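Local coordinates for 3-oxoacyl-[acyl-carrier-protein] synthase (Arabidopsis thaliana, PDB 2IX4) that catalyses the condensation steps of mitochondrial fatty acid synthesis, adding two carbons from malonyl-ACP to a growing acyl chain, at the interface of chains A and B. Coordinates in Å, arbitrary orientation; residue numbers count along the deposited sequence, not the author numbering. Chains: chain A/B, 3-oxoacyl-[acyl-carrier-protein] synthase.

Contact 1: the interface of chains A and B. Residues chain A 173-175, 188, 192, 277; chain B 173-175, 188, 192.
The imidazole of A:His173 points its NE2 edge at the carboxylate of B:Asp188, while from its own chain the methyl CE of A:Met192 sits over the centre of one face, 3.5 Å above the plane, and A:Asp188 OD2 lies at the edge, in plane. The same pattern recurs around B:His173. Imidazole and carboxylate meet tip to tip but strongly twisted, 64° apart for A:His173 and B:Asp188. NE2 of A:His173 donates to the syn lone pair of B:Asp188 OD2 at 2.5 Å, a short bond. In the twin, B:His173 NE2 reaches A:Asp188 OD2 over the same length, tilted slightly from its ring plane. CG of A:His173 lies anti to the backbone N (chi1 -176°), which swings the ring across to the partner. The second carboxylate oxygen is held too: the phenol OH of A:Tyr277 donates to A:Asp188 OD1 from above the carboxylate plane, 3.0 Å away, and the methyl CE of B:Met192 packs near this oxygen. Beside these pairs, A:Ala175 and B:Ala175 form an antiparallel bridge. The patch lies on the two-fold of the thiolase-fold homodimer, where the segments following strands 172-173 meet and helices 181-195 contribute the aspartates.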
loop_
_atom_site.group_PDB
_atom_site.type_symbol
_atom_site.label_atom_id
_atom_site.label_comp_id
_atom_site.label_asym_id
_atom_site.label_seq_id
_atom_site.Cartn_x
_atom_site.Cartn_y
_atom_site.Cartn_z
ATOM N N HIS A 173 0.942 -1.290 -9.446
ATOM C CA HIS A 173 0.994 -1.812 -8.081
ATOM C C HIS A 173 1.591 -0.800 -7.099
ATOM O O HIS A 173 2.256 0.163 -7.494
ATOM C CB HIS A 173 1.814 -3.111 -8.094
ATOM C CG HIS A 173 1.878 -3.822 -6.775
ATOM N ND1 HIS A 173 2.994 -3.785 -5.965
ATOM C CD2 HIS A 173 0.982 -4.615 -6.143
ATOM C CE1 HIS A 173 2.775 -4.513 -4.883
ATOM N NE2 HIS A 173 1.562 -5.027 -4.967
ATOM N N ALA A 174 1.324 -1.009 -5.816
ATOM C CA ALA A 174 2.023 -0.300 -4.761
ATOM C C ALA A 174 1.947 -1.138 -3.507
ATOM O O ALA A 174 0.874 -1.621 -3.141
ATOM C CB ALA A 174 1.417 1.077 -4.527
ATOM N N ALA A 175 3.097 -1.344 -2.877
ATOM C CA ALA A 175 3.140 -1.915 -1.542
ATOM C C ALA A 175 3.291 -0.749 -0.582
ATOM O O ALA A 175 4.097 0.148 -0.819
ATOM C CB ALA A 175 4.301 -2.876 -1.407
ATOM N N ASP A 188 8.219 -6.749 -4.159
ATOM C CA ASP A 188 7.012 -7.254 -4.815
ATOM C C ASP A 188 7.166 -7.247 -6.331
ATOM O O ASP A 188 6.739 -8.181 -7.001
ATOM C CB ASP A 188 5.785 -6.428 -4.425
ATOM C CG ASP A 188 5.329 -6.681 -2.996
ATOM O OD1 ASP A 188 5.791 -7.652 -2.362
ATOM O OD2 ASP A 188 4.485 -5.901 -2.514
ATOM N N MET A 192 7.083 -10.361 -9.142
ATOM C CA MET A 192 6.281 -10.294 -10.363
ATOM C C MET A 192 7.084 -10.646 -11.618
ATOM O O MET A 192 6.592 -11.370 -12.483
ATOM C CB MET A 192 5.623 -8.917 -10.511
ATOM C CG MET A 192 4.553 -8.634 -9.465
ATOM S SD MET A 192 3.951 -6.930 -9.435
ATOM C CE MET A 192 2.968 -6.974 -7.939
ATOM N N TYR A 277 14.913 -11.162 -1.040
ATOM C CA TYR A 277 13.845 -10.299 -0.547
ATOM C C TYR A 277 13.253 -10.964 0.692
ATOM O O TYR A 277 12.289 -11.726 0.607
ATOM C CB TYR A 277 12.799 -10.076 -1.649
ATOM C CG TYR A 277 11.520 -9.346 -1.262
ATOM C CD1 TYR A 277 11.529 -8.252 -0.386
ATOM C CD2 TYR A 277 10.296 -9.735 -1.813
ATOM C CE1 TYR A 277 10.344 -7.586 -0.052
ATOM C CE2 TYR A 277 9.116 -9.074 -1.491
ATOM C CZ TYR A 277 9.146 -8.003 -0.614
ATOM O OH TYR A 277 7.967 -7.359 -0.305
ATOM N N HIS B 173 2.743 -7.341 5.421
ATOM C CA HIS B 173 2.656 -6.693 4.114
ATOM C C HIS B 173 1.316 -6.004 3.871
ATOM O O HIS B 173 0.319 -6.314 4.526
ATOM C CB HIS B 173 2.902 -7.758 3.040
ATOM C CG HIS B 173 2.883 -7.240 1.636
ATOM N ND1 HIS B 173 1.795 -7.393 0.804
ATOM C CD2 HIS B 173 3.826 -6.593 0.910
ATOM C CE1 HIS B 173 2.066 -6.857 -0.374
ATOM N NE2 HIS B 173 3.293 -6.369 -0.337
ATOM N N ALA B 174 1.303 -5.061 2.932
ATOM C CA ALA B 174 0.061 -4.495 2.418
ATOM C C ALA B 174 0.255 -3.981 0.998
ATOM O O ALA B 174 1.217 -3.267 0.717
ATOM C CB ALA B 174 -0.445 -3.377 3.325
ATOM N N ALA B 175 -0.646 -4.376 0.104
ATOM C CA ALA B 175 -0.755 -3.740 -1.200
ATOM C C ALA B 175 -1.839 -2.679 -1.083
ATOM O O ALA B 175 -2.916 -2.941 -0.543
ATOM C CB ALA B 175 -1.113 -4.753 -2.263
ATOM N N ASP B 188 -0.865 -10.620 -3.998
ATOM C CA ASP B 188 0.522 -10.529 -3.536
ATOM C C ASP B 188 0.849 -11.658 -2.574
ATOM O O ASP B 188 1.885 -12.306 -2.706
ATOM C CB ASP B 188 0.793 -9.187 -2.854
ATOM C CG ASP B 188 0.970 -8.046 -3.843
ATOM O OD1 ASP B 188 1.001 -8.292 -5.070
ATOM O OD2 ASP B 188 1.086 -6.892 -3.381
ATOM N N MET B 192 3.658 -14.816 -2.658
ATOM C CA MET B 192 4.561 -15.087 -1.544
ATOM C C MET B 192 4.541 -16.558 -1.141
ATOM O O MET B 192 5.595 -17.154 -0.923
ATOM C CB MET B 192 4.225 -14.187 -0.350
ATOM C CG MET B 192 4.497 -12.715 -0.612
ATOM S SD MET B 192 4.085 -11.628 0.760
ATOM C CE MET B 192 4.376 -10.043 -0.035
#

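Contact 2: the interface of chains A and B. Residues chain A 191, 194, 277, 279, 306; chain B 192, 195, 197.
B:Phe195 lays its phenyl face against the guanidinium of A:Arg191, the planes 18° apart and CZ of the arginine 3.7 Å from the ring centroid, a cation-pi stack displaced toward the ring's rim. The phenyl group gets there with CG anti to its backbone N (chi1 -168°). A:Tyr277 brings its CD2 edge over the opposite guanidinium face, so one face of A:Arg191 is stacked and the other capped edge-on. Along its edge, the guanidinium grips B:Asp197 side-on and nearly coplanar: NE donates to OD2 at 2.8 Å, and NH2 to OD1 at the same length, each on a syn lone pair. This paired salt bridge would fix the rotation of both groups. Within chain A, A:Gln194 OE1 accepts from NH1 of A:Arg191 in its carbonyl plane, 3.0 Å away, and the amide of A:Gln194 also packs near CE1 of B:Phe195. Over the face of the carboxylate, the methyl CE of A:Met279 lies 3.5 Å from CG of B:Asp197, while water 1 links OD1 to A:Met279 N. A:Gln306 OE1 is a shared acceptor: A:Arg191 NH2 at 3.0 Å and the backbone N of A:Tyr277 at 2.9 Å approach it from opposite faces of its amide plane.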
loop_
_atom_site.group_PDB
_atom_site.type_symbol
_atom_site.label_atom_id
_atom_site.label_comp_id
_atom_site.label_asym_id
_atom_site.label_seq_id
_atom_site.Cartn_x
_atom_site.Cartn_y
_atom_site.Cartn_z
ATOM N N ARG A 191 9.278 -10.202 -7.385
ATOM C CA ARG A 191 8.434 -11.406 -7.410
ATOM C C ARG A 191 7.586 -11.504 -8.678
ATOM O O ARG A 191 7.396 -12.594 -9.221
ATOM C CB ARG A 191 7.518 -11.459 -6.183
ATOM C CG ARG A 191 8.220 -11.714 -4.861
ATOM C CD ARG A 191 8.530 -13.194 -4.643
ATOM N NE ARG A 191 9.225 -13.413 -3.375
ATOM C CZ ARG A 191 10.535 -13.250 -3.194
ATOM N NH1 ARG A 191 11.315 -12.870 -4.201
ATOM N NH2 ARG A 191 11.067 -13.471 -1.999
ATOM N N GLN A 194 9.873 -12.436 -11.564
ATOM C CA GLN A 194 10.219 -13.839 -11.331
ATOM C C GLN A 194 9.107 -14.776 -11.796
ATOM O O GLN A 194 9.372 -15.750 -12.501
ATOM C CB GLN A 194 10.533 -14.085 -9.850
ATOM C CG GLN A 194 11.914 -13.615 -9.410
ATOM C CD GLN A 194 12.083 -13.593 -7.895
ATOM O OE1 GLN A 194 11.146 -13.303 -7.152
ATOM N NE2 GLN A 194 13.290 -13.890 -7.435
ATOM N N TYR A 277 14.913 -11.162 -1.040
ATOM C CA TYR A 277 13.845 -10.299 -0.547
ATOM C C TYR A 277 13.253 -10.964 0.692
ATOM O O TYR A 277 12.289 -11.726 0.607
ATOM C CB TYR A 277 12.799 -10.076 -1.649
ATOM C CG TYR A 277 11.520 -9.346 -1.262
ATOM C CD1 TYR A 277 11.529 -8.252 -0.386
ATOM C CD2 TYR A 277 10.296 -9.735 -1.813
ATOM C CE1 TYR A 277 10.344 -7.586 -0.052
ATOM C CE2 TYR A 277 9.116 -9.074 -1.491
ATOM C CZ TYR A 277 9.146 -8.003 -0.614
ATOM O OH TYR A 277 7.967 -7.359 -0.305
ATOM N N MET A 279 11.313 -11.087 4.224
ATOM C CA MET A 279 10.200 -10.401 4.878
ATOM C C MET A 279 9.873 -11.050 6.202
ATOM O O MET A 279 9.918 -12.274 6.324
ATOM C CB MET A 279 8.949 -10.433 4.000
ATOM C CG MET A 279 9.019 -9.577 2.748
ATOM S SD MET A 279 7.616 -9.888 1.656
ATOM C CE MET A 279 7.999 -11.534 1.058
ATOM N N GLN A 306 17.404 -17.115 0.468
ATOM C CA GLN A 306 16.951 -17.002 -0.921
ATOM C C GLN A 306 18.103 -16.874 -1.919
ATOM O O GLN A 306 18.028 -17.403 -3.032
ATOM C CB GLN A 306 16.012 -15.802 -1.085
ATOM C CG GLN A 306 14.634 -15.976 -0.464
ATOM C CD GLN A 306 13.866 -14.671 -0.389
ATOM O OE1 GLN A 306 13.954 -13.835 -1.289
ATOM N NE2 GLN A 306 13.109 -14.487 0.688
ATOM N N MET B 192 3.658 -14.816 -2.658
ATOM C CA MET B 192 4.561 -15.087 -1.544
ATOM C C MET B 192 4.541 -16.558 -1.141
ATOM O O MET B 192 5.595 -17.154 -0.923
ATOM C CB MET B 192 4.225 -14.187 -0.350
ATOM C CG MET B 192 4.497 -12.715 -0.612
ATOM S SD MET B 192 4.085 -11.628 0.760
ATOM C CE MET B 192 4.376 -10.043 -0.035
ATOM N N PHE B 195 6.146 -18.586 -4.034
ATOM C CA PHE B 195 7.605 -18.494 -4.029
ATOM C C PHE B 195 8.250 -19.228 -2.850
ATOM O O PHE B 195 9.367 -19.735 -2.967
ATOM C CB PHE B 195 8.056 -17.030 -4.047
ATOM C CG PHE B 195 9.522 -16.854 -4.331
ATOM C CD1 PHE B 195 9.996 -16.870 -5.643
ATOM C CD2 PHE B 195 10.430 -16.677 -3.291
ATOM C CE1 PHE B 195 11.355 -16.715 -5.911
ATOM C CE2 PHE B 195 11.792 -16.519 -3.552
ATOM C CZ PHE B 195 12.254 -16.539 -4.862
ATOM N N ASP B 197 7.905 -17.753 0.498
ATOM C CA ASP B 197 8.074 -16.747 1.552
ATOM C C ASP B 197 7.264 -17.102 2.794
ATOM O O ASP B 197 7.626 -16.721 3.908
ATOM C CB ASP B 197 7.644 -15.367 1.056
ATOM C CG ASP B 197 8.522 -14.845 -0.067
ATOM O OD1 ASP B 197 9.759 -14.780 0.114
ATOM O OD2 ASP B 197 7.972 -14.477 -1.125
HETATM O O HOH W 1 10.738 -13.739 2.795
#

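Contact 3: the interface of chains A and B. Residues chain A 281-284, 294, 298; chain B 163-164, 167-169.
The amide oxygen OE1 of B:Gln169 accepts from the side-chain nitrogen NZ of A:Lys294 at 2.7 Å, in the carbonyl plane and on a lone pair. Water 3 also binds OE1, 3.0 Å away, and carries the link on to the backbone O of A:Gly281. The lysine, extended to its tip, crosses the glutamine at about a right angle. B:Gln169 is also held within its own chain, since its NE2 donates to B:Gly167 O at 3.0 Å in a nearly straight bond (171° at H), which should fix the way round of the amide, with OE1 facing the lysine. The aliphatic part of the glutamine lies alongside A:Gly281 O and the CD1 branch of A:Leu298. A:Ala283 is the apolar plug of the patch: its methyl CB points among B:Ser163 O, B:Phe168 O and B:Gly167 CA, the last 3.8 Å away. B:Met164 meets this alanine with the base of its side chain, B:Met164 CB lying 3.7 Å from A:Ala283 C. Water 2 lies 2.9 Å from A:Ala283 N and joins it to B:Ser163 OG. By docking the loop after strand 272-281, with A:Lys294 of helix 294-307, onto the end of helix 157-166 and the loop that follows it, this contact helps hold the homodimer together.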
loop_
_atom_site.group_PDB
_atom_site.type_symbol
_atom_site.label_atom_id
_atom_site.label_comp_id
_atom_site.label_asym_id
_atom_site.label_seq_id
_atom_site.Cartn_x
_atom_site.Cartn_y
_atom_site.Cartn_z
ATOM N N GLY A 281 7.611 -10.150 10.295
ATOM C CA GLY A 281 6.872 -9.286 11.196
ATOM C C GLY A 281 7.379 -9.473 12.613
ATOM O O GLY A 281 7.696 -10.596 13.022
ATOM N N ASP A 282 7.469 -8.371 13.354
ATOM C CA ASP A 282 7.886 -8.399 14.757
ATOM C C ASP A 282 6.842 -9.078 15.637
ATOM O O ASP A 282 7.188 -9.793 16.580
ATOM C CB ASP A 282 8.132 -6.979 15.282
ATOM C CG ASP A 282 9.351 -6.311 14.657
ATOM O OD1 ASP A 282 10.188 -7.007 14.043
ATOM O OD2 ASP A 282 9.480 -5.074 14.795
ATOM N N ALA A 283 5.566 -8.840 15.323
ATOM C CA ALA A 283 4.437 -9.310 16.136
ATOM C C ALA A 283 4.588 -8.897 17.606
ATOM O O ALA A 283 4.325 -9.687 18.516
ATOM C CB ALA A 283 4.260 -10.829 16.000
ATOM N N HIS A 284 5.005 -7.649 17.823
ATOM C CA HIS A 284 5.392 -7.184 19.154
ATOM C C HIS A 284 4.661 -5.914 19.600
ATOM O O HIS A 284 3.990 -5.907 20.631
ATOM C CB HIS A 284 6.916 -6.982 19.220
ATOM C CG HIS A 284 7.416 -6.557 20.567
ATOM N ND1 HIS A 284 7.953 -5.307 20.802
ATOM C CD2 HIS A 284 7.451 -7.209 21.753
ATOM C CE1 HIS A 284 8.300 -5.213 22.074
ATOM N NE2 HIS A 284 8.006 -6.353 22.672
ATOM N N LYS A 294 14.337 -10.038 16.821
ATOM C CA LYS A 294 14.019 -11.282 16.117
ATOM C C LYS A 294 13.486 -11.026 14.708
ATOM O O LYS A 294 13.880 -11.708 13.762
ATOM C CB LYS A 294 13.021 -12.124 16.917
ATOM C CG LYS A 294 12.779 -13.508 16.328
ATOM C CD LYS A 294 11.634 -14.215 17.017
ATOM C CE LYS A 294 11.426 -15.593 16.422
ATOM N NZ LYS A 294 10.164 -16.234 16.901
ATOM N N LEU A 298 15.038 -12.431 11.318
ATOM C CA LEU A 298 14.272 -13.225 10.357
ATOM C C LEU A 298 14.349 -12.655 8.946
ATOM O O LEU A 298 14.581 -13.391 7.992
ATOM C CB LEU A 298 12.812 -13.357 10.801
ATOM C CG LEU A 298 12.516 -14.352 11.928
ATOM C CD1 LEU A 298 11.060 -14.248 12.362
ATOM C CD2 LEU A 298 12.844 -15.779 11.495
ATOM N N SER B 163 -1.059 -9.450 12.925
ATOM C CA SER B 163 0.155 -10.226 13.176
ATOM C C SER B 163 0.520 -10.288 14.665
ATOM O O SER B 163 0.821 -11.368 15.185
ATOM C CB SER B 163 1.327 -9.719 12.326
ATOM O OG SER B 163 1.822 -8.486 12.804
ATOM N N MET B 164 0.467 -9.151 15.357
ATOM C CA MET B 164 0.793 -9.143 16.786
ATOM C C MET B 164 -0.252 -9.833 17.667
ATOM O O MET B 164 0.091 -10.387 18.712
ATOM C CB MET B 164 1.135 -7.732 17.299
ATOM C CG MET B 164 -0.035 -6.787 17.551
ATOM S SD MET B 164 0.520 -5.191 18.221
ATOM C CE MET B 164 1.314 -4.490 16.773
ATOM N N GLY B 167 0.661 -13.541 16.820
ATOM C CA GLY B 167 2.094 -13.817 16.833
ATOM C C GLY B 167 2.641 -14.279 15.494
ATOM O O GLY B 167 3.623 -15.019 15.450
ATOM N N PHE B 168 2.010 -13.841 14.407
ATOM C CA PHE B 168 2.433 -14.224 13.057
ATOM C C PHE B 168 3.650 -13.416 12.615
ATOM O O PHE B 168 3.617 -12.181 12.603
ATOM C CB PHE B 168 1.289 -14.065 12.045
ATOM C CG PHE B 168 0.095 -14.950 12.311
ATOM C CD1 PHE B 168 -1.170 -14.565 11.878
ATOM C CD2 PHE B 168 0.229 -16.162 12.991
ATOM C CE1 PHE B 168 -2.283 -15.371 12.108
ATOM C CE2 PHE B 168 -0.876 -16.975 13.232
ATOM C CZ PHE B 168 -2.137 -16.581 12.788
ATOM N N GLN B 169 4.721 -14.120 12.255
ATOM C CA GLN B 169 6.011 -13.486 11.988
ATOM C C GLN B 169 6.508 -13.722 10.561
ATOM O O GLN B 169 7.680 -13.492 10.258
ATOM C CB GLN B 169 7.046 -13.955 13.010
ATOM C CG GLN B 169 6.694 -13.587 14.446
ATOM C CD GLN B 169 7.336 -14.512 15.458
ATOM O OE1 GLN B 169 8.555 -14.548 15.591
ATOM N NE2 GLN B 169 6.512 -15.260 16.185
HETATM O O HOH W 2 4.313 -7.544 13.061
HETATM O O HOH W 3 9.759 -11.998 14.622
#

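Contact 1 and contact 2 adjoin, about 10 Å between the centres of their C-alpha atoms, and share A:Tyr277 and B:Met192; contact 3 lies about 18 Å from each. Helix 181-195 runs through contacts 1 and 2, strand 272-281 supplies residues to all three, and helix 294-307 serves contacts 2 and 3. Contact 1 straddles the two-fold and contains its own twin pairs, whereas contacts 2 and 3 recur with the chains exchanged, spreading these patches over the homodimer interface. Their centres lie about 13, 18 and 16 Å from A:Cys179, the ketosynthase nucleophile, and they may help to hold the active-site framework.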